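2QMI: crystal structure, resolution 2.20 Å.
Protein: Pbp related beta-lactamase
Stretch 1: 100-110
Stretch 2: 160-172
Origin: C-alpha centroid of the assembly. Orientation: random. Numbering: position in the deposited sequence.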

ATOM      1  N   THR A 100      33.414 -34.846  30.465  1.00 23.42           N
ATOM      2  CA  THR A 100      34.862 -34.901  30.250  1.00 21.93           C
ATOM      3  C   THR A 100      35.309 -34.215  28.963  1.00 22.72           C
ATOM      4  O   THR A 100      34.482 -33.876  28.112  1.00 23.53           O
ATOM      5  N   VAL A 101      36.621 -34.030  28.823  1.00 22.28           N
ATOM      6  CA  VAL A 101      37.193 -33.403  27.632  1.00 23.36           C
ATOM      7  C   VAL A 101      36.782 -34.205  26.395  1.00 23.88           C
ATOM      8  O   VAL A 101      36.617 -33.659  25.303  1.00 23.38           O
ATOM      9  N   HIS A 102      36.628 -35.511  26.589  1.00 22.54           N
ATOM     10  CA  HIS A 102      36.229 -36.419  25.529  1.00 22.83           C
ATOM     11  C   HIS A 102      34.793 -36.125  25.124  1.00 22.60           C
ATOM     12  O   HIS A 102      34.481 -36.073  23.935  1.00 23.01           O
ATOM     13  N   HIS A 103      33.921 -35.948  26.115  1.00 22.26           N
ATOM     14  CA  HIS A 103      32.517 -35.649  25.847  1.00 21.12           C
ATOM     15  C   HIS A 103      32.379 -34.387  24.988  1.00 21.49           C
ATOM     16  O   HIS A 103      31.623 -34.375  24.015  1.00 21.92           O
ATOM     17  N   LEU A 104      33.105 -33.331  25.347  1.00 19.72           N
ATOM     18  CA  LEU A 104      33.047 -32.075  24.600  1.00 20.39           C
ATOM     19  C   LEU A 104      33.524 -32.251  23.161  1.00 20.00           C
ATOM     20  O   LEU A 104      32.930 -31.716  22.232  1.00 20.31           O
ATOM     21  N   LEU A 105      34.609 -32.995  22.988  1.00 20.50           N
ATOM     22  CA  LEU A 105      35.164 -33.243  21.659  1.00 20.52           C
ATOM     23  C   LEU A 105      34.164 -33.966  20.761  1.00 19.73           C
ATOM     24  O   LEU A 105      34.120 -33.733  19.552  1.00 20.49           O
ATOM     25  N   THR A 106      33.368 -34.844  21.364  1.00 19.11           N
ATOM     26  CA  THR A 106      32.389 -35.632  20.631  1.00 19.30           C
ATOM     27  C   THR A 106      30.960 -35.089  20.652  1.00 19.92           C
ATOM     28  O   THR A 106      30.050 -35.721  20.114  1.00 20.67           O
ATOM     29  N   HIS A 107      30.757 -33.920  21.256  1.00 19.42           N
ATOM     30  CA  HIS A 107      29.424 -33.336  21.344  1.00 19.22           C
ATOM     31  C   HIS A 107      28.492 -34.331  22.012  1.00 20.12           C
ATOM     32  O   HIS A 107      27.364 -34.523  21.560  1.00 20.39           O
ATOM     33  N   SER A 108      28.971 -34.971  23.076  1.00 21.27           N
ATOM     34  CA  SER A 108      28.173 -35.953  23.810  1.00 22.53           C
ATOM     35  C   SER A 108      27.951 -35.604  25.289  1.00 22.37           C
ATOM     36  O   SER A 108      27.552 -36.469  26.075  1.00 23.34           O
ATOM     37  N   SER A 109      28.195 -34.349  25.667  1.00 21.92           N
ATOM     38  CA  SER A 109      28.011 -33.930  27.055  1.00 23.27           C
ATOM     39  C   SER A 109      26.602 -34.230  27.571  1.00 24.00           C
ATOM     40  O   SER A 109      26.388 -34.380  28.779  1.00 23.01           O
ATOM     41  N   GLY A 110      25.646 -34.317  26.650  1.00 23.48           N
ATOM     42  CA  GLY A 110      24.271 -34.590  27.028  1.00 23.36           C
ATOM     43  C   GLY A 110      23.463 -33.309  27.056  1.00 22.96           C
ATOM     44  O   GLY A 110      22.255 -33.321  27.278  1.00 22.92           O
ATOM     45  N   TYR A 160      25.141 -31.321  18.530  1.00 19.09           N
ATOM     46  CA  TYR A 160      26.185 -30.405  18.094  1.00 19.28           C
ATOM     47  C   TYR A 160      26.135 -29.172  18.990  1.00 19.68           C
ATOM     48  O   TYR A 160      25.161 -28.416  18.981  1.00 20.91           O
ATOM     49  N   LEU A 161      27.190 -28.982  19.774  1.00 20.39           N
ATOM     50  CA  LEU A 161      27.261 -27.869  20.710  1.00 19.81           C
ATOM     51  C   LEU A 161      28.486 -26.983  20.483  1.00 20.82           C
ATOM     52  O   LEU A 161      29.606 -27.377  20.812  1.00 18.95           O
ATOM     53  N   ASN A 162      28.271 -25.789  19.932  1.00 19.97           N
ATOM     54  CA  ASN A 162      29.379 -24.865  19.692  1.00 20.09           C
ATOM     55  C   ASN A 162      30.030 -24.431  21.004  1.00 19.85           C
ATOM     56  O   ASN A 162      31.240 -24.238  21.071  1.00 20.12           O
ATOM     57  N   THR A 163      29.220 -24.270  22.042  1.00 19.99           N
ATOM     58  CA  THR A 163      29.732 -23.874  23.351  1.00 20.54           C
ATOM     59  C   THR A 163      30.708 -24.949  23.844  1.00 22.08           C
ATOM     60  O   THR A 163      31.568 -24.688  24.685  1.00 22.39           O
ATOM     61  N   GLY A 164      30.569 -26.160  23.310  1.00 21.07           N
ATOM     62  CA  GLY A 164      31.461 -27.236  23.688  1.00 21.08           C
ATOM     63  C   GLY A 164      32.901 -26.927  23.303  1.00 21.61           C
ATOM     64  O   GLY A 164      33.818 -27.192  24.079  1.00 20.68           O
ATOM     65  N   TYR A 165      33.113 -26.364  22.117  1.00 20.05           N
ATOM     66  CA  TYR A 165      34.475 -26.046  21.688  1.00 21.65           C
ATOM     67  C   TYR A 165      34.973 -24.714  22.213  1.00 21.32           C
ATOM     68  O   TYR A 165      36.167 -24.426  22.159  1.00 20.36           O
ATOM     69  N   VAL A 166      34.055 -23.900  22.719  1.00 21.03           N
ATOM     70  CA  VAL A 166      34.447 -22.638  23.316  1.00 20.94           C
ATOM     71  C   VAL A 166      35.140 -23.035  24.623  1.00 21.32           C
ATOM     72  O   VAL A 166      36.176 -22.471  24.990  1.00 21.57           O
ATOM     73  N   LEU A 167      34.569 -24.029  25.303  1.00 21.21           N
ATOM     74  CA  LEU A 167      35.118 -24.539  26.555  1.00 20.88           C
ATOM     75  C   LEU A 167      36.477 -25.196  26.312  1.00 21.76           C
ATOM     76  O   LEU A 167      37.406 -25.021  27.104  1.00 22.05           O
ATOM     77  N   LEU A 168      36.583 -25.950  25.217  1.00 21.37           N
ATOM     78  CA  LEU A 168      37.836 -26.601  24.845  1.00 21.04           C
ATOM     79  C   LEU A 168      38.889 -25.525  24.621  1.00 20.27           C
ATOM     80  O   LEU A 168      40.069 -25.736  24.885  1.00 21.26           O
ATOM     81  N   GLY A 169      38.458 -24.370  24.125  1.00 20.56           N
ATOM     82  CA  GLY A 169      39.386 -23.275  23.898  1.00 22.11           C
ATOM     83  C   GLY A 169      39.915 -22.730  25.219  1.00 23.44           C
ATOM     84  O   GLY A 169      41.077 -22.326  25.323  1.00 24.03           O
ATOM     85  N   LYS A 170      39.056 -22.724  26.234  1.00 22.43           N
ATOM     86  CA  LYS A 170      39.416 -22.237  27.559  1.00 22.97           C
ATOM     87  C   LYS A 170      40.315 -23.252  28.268  1.00 23.35           C
ATOM     88  O   LYS A 170      41.218 -22.885  29.016  1.00 22.11           O
ATOM     89  N   ILE A 171      40.054 -24.533  28.036  1.00 23.10           N
ATOM     90  CA  ILE A 171      40.859 -25.591  28.630  1.00 23.01           C
ATOM     91  C   ILE A 171      42.284 -25.479  28.083  1.00 24.27           C
ATOM     92  O   ILE A 171      43.263 -25.661  28.812  1.00 23.81           O
ATOM     93  N   ILE A 172      42.391 -25.155  26.800  1.00 24.38           N
ATOM     94  CA  ILE A 172      43.690 -25.003  26.160  1.00 24.48           C
ATOM     95  C   ILE A 172      44.484 -23.879  26.814  1.00 24.74           C
ATOM     96  O   ILE A 172      45.682 -24.017  27.056  1.00 25.80           O
TER

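A short helix, 101-105, packs obliquely against the longer helix 162-172 through a leucine-rich apolar contact, which gives way to an aromatic and polar cluster where the short helix ends. The axes cross at -135° and come within 9.3 Å of each other.

Leu104 is the centerpiece. Its CA-to-CB bond points toward the other helix, and its m,t rotamer inserts the side chain as a knob among Gly164, Leu167, Leu168 and Ile171; a branched, flexible leucine fills such a pocket without polar cost. Leu104 CD1 lies 3.8 Å from Gly164 O and 3.9 Å from Leu167 CB, while Leu104 CB sits 4.1 Å from Leu168 CG. The backbones come close here, with the CA atoms of Leu104 and Gly164 5.2 Å apart; a CB on Gly164 would point toward the first stretch but clash with Leu161 O, 2.9 Å away in its own stretch.

Apolar side chains flank the knob. Val101 (t), compact and branched at CB, points sideways, placing CG1 3.9 Å from Leu168 CD2 and CG2 4.2 Å from Ile171 CD1; Leu168 and Ile171 are both m,t and point toward the short helix. Leu105, also m,t, starts sideways but is long enough to reach in, bringing CD2 to 3.6 Å from Leu168 CD1.

Tyr165 (m) likewise starts sideways, and its length carries the hydroxyl to the end of the short helix, where OH donates a hydrogen bond to Leu105 O at 2.9 Å. A buried carbonyl thus gains a partner from a largely apolar ring.

Beyond the helix, His107 adopts positive phi in a Schellman motif and points its m side chain toward the second stretch. Its ring lies nearly parallel to that of Tyr165 but slid aside. Being flat, it offers a face to Tyr160 CA, 4.2 Å from the ring centroid, while NE2 still hydrogen-bonds elsewhere in the structure. His107 ND1 is 3.1 Å from Leu161 N.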

ATOM      1  CB  THR A 100      35.354 -36.348  30.180  1.00 20.65           C
ATOM      2  OG1 THR A 100      34.829 -36.962  28.999  1.00 22.15           O
ATOM      3  CG2 THR A 100      34.900 -37.132  31.407  1.00 17.81           C
ATOM      4  CB  VAL A 101      38.741 -33.367  27.697  1.00 24.86           C
ATOM      5  CG1 VAL A 101      39.298 -32.698  26.444  1.00 24.86           C
ATOM      6  CG2 VAL A 101      39.196 -32.621  28.943  1.00 25.51           C
ATOM      7  CB  HIS A 102      36.335 -37.868  26.013  1.00 22.80           C
ATOM      8  CG  HIS A 102      35.750 -38.866  25.064  1.00 22.48           C
ATOM      9  ND1 HIS A 102      36.351 -39.195  23.868  1.00 22.23           N
ATOM     10  CD2 HIS A 102      34.610 -39.594  25.128  1.00 22.42           C
ATOM     11  CE1 HIS A 102      35.605 -40.083  23.237  1.00 22.32           C
ATOM     12  NE2 HIS A 102      34.543 -40.342  23.979  1.00 22.30           N
ATOM     13  CB  HIS A 103      31.733 -35.457  27.155  1.00 22.18           C
ATOM     14  CG  HIS A 103      31.622 -36.696  27.992  1.00 23.32           C
ATOM     15  ND1 HIS A 103      31.328 -37.934  27.460  1.00 23.87           N
ATOM     16  CD2 HIS A 103      31.738 -36.881  29.327  1.00 23.52           C
ATOM     17  CE1 HIS A 103      31.271 -38.828  28.431  1.00 23.58           C
ATOM     18  NE2 HIS A 103      31.515 -38.215  29.575  1.00 24.39           N
ATOM     19  CB  LEU A 104      33.897 -30.996  25.281  1.00 18.20           C
ATOM     20  CG  LEU A 104      33.523 -30.517  26.688  1.00 18.08           C
ATOM     21  CD1 LEU A 104      34.506 -29.431  27.127  1.00 16.94           C
ATOM     22  CD2 LEU A 104      32.101 -29.986  26.700  1.00 16.60           C
ATOM     23  CB  LEU A 105      36.431 -34.096  21.769  1.00 20.33           C
ATOM     24  CG  LEU A 105      37.704 -33.473  22.341  1.00 20.19           C
ATOM     25  CD1 LEU A 105      38.715 -34.575  22.654  1.00 21.07           C
ATOM     26  CD2 LEU A 105      38.274 -32.470  21.343  1.00 20.48           C
ATOM     27  CB  THR A 106      32.364 -37.083  21.165  1.00 19.04           C
ATOM     28  OG1 THR A 106      32.115 -37.067  22.574  1.00 19.92           O
ATOM     29  CG2 THR A 106      33.694 -37.773  20.904  1.00 17.59           C
ATOM     30  CB  HIS A 107      28.871 -33.010  19.956  1.00 19.24           C
ATOM     31  CG  HIS A 107      29.687 -32.016  19.194  1.00 19.06           C
ATOM     32  ND1 HIS A 107      29.763 -30.687  19.546  1.00 18.80           N
ATOM     33  CD2 HIS A 107      30.455 -32.158  18.089  1.00 18.46           C
ATOM     34  CE1 HIS A 107      30.543 -30.051  18.690  1.00 19.67           C
ATOM     35  NE2 HIS A 107      30.977 -30.922  17.796  1.00 19.39           N
ATOM     36  CB  SER A 108      28.816 -37.348  23.703  1.00 21.96           C
ATOM     37  OG  SER A 108      30.051 -37.422  24.387  1.00 21.53           O
ATOM     38  CB  SER A 109      28.293 -32.434  27.210  1.00 22.68           C
ATOM     39  OG  SER A 109      27.347 -31.651  26.508  1.00 21.79           O
ATOM     40  CB  TYR A 160      25.968 -30.008  16.637  1.00 20.97           C
ATOM     41  CG  TYR A 160      27.162 -29.345  15.983  1.00 20.84           C
ATOM     42  CD1 TYR A 160      28.290 -30.079  15.638  1.00 20.47           C
ATOM     43  CD2 TYR A 160      27.147 -27.985  15.689  1.00 20.62           C
ATOM     44  CE1 TYR A 160      29.372 -29.476  15.010  1.00 21.70           C
ATOM     45  CE2 TYR A 160      28.221 -27.372  15.069  1.00 21.71           C
ATOM     46  CZ  TYR A 160      29.329 -28.121  14.728  1.00 22.32           C
ATOM     47  OH  TYR A 160      30.388 -27.510  14.094  1.00 23.48           O
ATOM     48  CB  LEU A 161      27.295 -28.419  22.134  1.00 19.97           C
ATOM     49  CG  LEU A 161      27.327 -27.436  23.303  1.00 20.79           C
ATOM     50  CD1 LEU A 161      26.024 -26.651  23.346  1.00 21.88           C
ATOM     51  CD2 LEU A 161      27.536 -28.204  24.600  1.00 20.53           C
ATOM     52  CB  ASN A 162      28.906 -23.627  18.934  1.00 20.51           C
ATOM     53  CG  ASN A 162      28.723 -23.882  17.446  1.00 21.63           C
ATOM     54  OD1 ASN A 162      29.626 -24.387  16.770  1.00 22.42           O
ATOM     55  ND2 ASN A 162      27.554 -23.519  16.925  1.00 20.32           N
ATOM     56  CB  THR A 163      28.573 -23.704  24.367  1.00 19.30           C
ATOM     57  OG1 THR A 163      27.707 -22.645  23.933  1.00 19.80           O
ATOM     58  CG2 THR A 163      29.112 -23.382  25.754  1.00 17.55           C
ATOM     59  CB  TYR A 165      34.607 -26.117  20.163  1.00 21.38           C
ATOM     60  CG  TYR A 165      34.871 -27.530  19.684  1.00 21.10           C
ATOM     61  CD1 TYR A 165      35.998 -27.834  18.924  1.00 20.30           C
ATOM     62  CD2 TYR A 165      34.010 -28.572  20.035  1.00 21.27           C
ATOM     63  CE1 TYR A 165      36.265 -29.149  18.525  1.00 21.65           C
ATOM     64  CE2 TYR A 165      34.262 -29.878  19.647  1.00 20.52           C
ATOM     65  CZ  TYR A 165      35.391 -30.163  18.894  1.00 20.00           C
ATOM     66  OH  TYR A 165      35.637 -31.460  18.532  1.00 18.59           O
ATOM     67  CB  VAL A 166      33.222 -21.748  23.617  1.00 21.77           C
ATOM     68  CG1 VAL A 166      33.629 -20.580  24.522  1.00 19.76           C
ATOM     69  CG2 VAL A 166      32.635 -21.224  22.306  1.00 18.55           C
ATOM     70  CB  LEU A 167      34.145 -25.538  27.189  1.00 21.16           C
ATOM     71  CG  LEU A 167      32.852 -24.902  27.720  1.00 21.70           C
ATOM     72  CD1 LEU A 167      31.841 -25.979  28.087  1.00 20.23           C
ATOM     73  CD2 LEU A 167      33.175 -24.034  28.920  1.00 21.78           C
ATOM     74  CB  LEU A 168      37.670 -27.415  23.558  1.00 20.92           C
ATOM     75  CG  LEU A 168      36.965 -28.772  23.628  1.00 22.35           C
ATOM     76  CD1 LEU A 168      36.814 -29.341  22.215  1.00 23.69           C
ATOM     77  CD2 LEU A 168      37.774 -29.722  24.503  1.00 22.61           C
ATOM     78  CB  LYS A 170      38.147 -21.988  28.385  1.00 24.74           C
ATOM     79  CG  LYS A 170      38.399 -21.363  29.757  1.00 26.55           C
ATOM     80  CD  LYS A 170      39.256 -20.115  29.630  1.00 28.97           C
ATOM     81  CE  LYS A 170      38.594 -19.070  28.754  1.00 31.29           C
ATOM     82  NZ  LYS A 170      39.542 -17.949  28.443  1.00 34.59           N
ATOM     83  CB  ILE A 171      40.264 -26.977  28.302  1.00 21.54           C
ATOM     84  CG1 ILE A 171      38.968 -27.165  29.094  1.00 20.62           C
ATOM     85  CG2 ILE A 171      41.262 -28.073  28.629  1.00 21.80           C
ATOM     86  CD1 ILE A 171      38.280 -28.477  28.875  1.00 20.34           C
ATOM     87  CB  ILE A 172      43.520 -24.721  24.657  1.00 24.21           C
ATOM     88  CG1 ILE A 172      43.082 -26.012  23.955  1.00 23.73           C
ATOM     89  CG2 ILE A 172      44.803 -24.141  24.073  1.00 23.43           C
ATOM     90  CD1 ILE A 172      42.811 -25.862  22.466  1.00 22.79           C
TER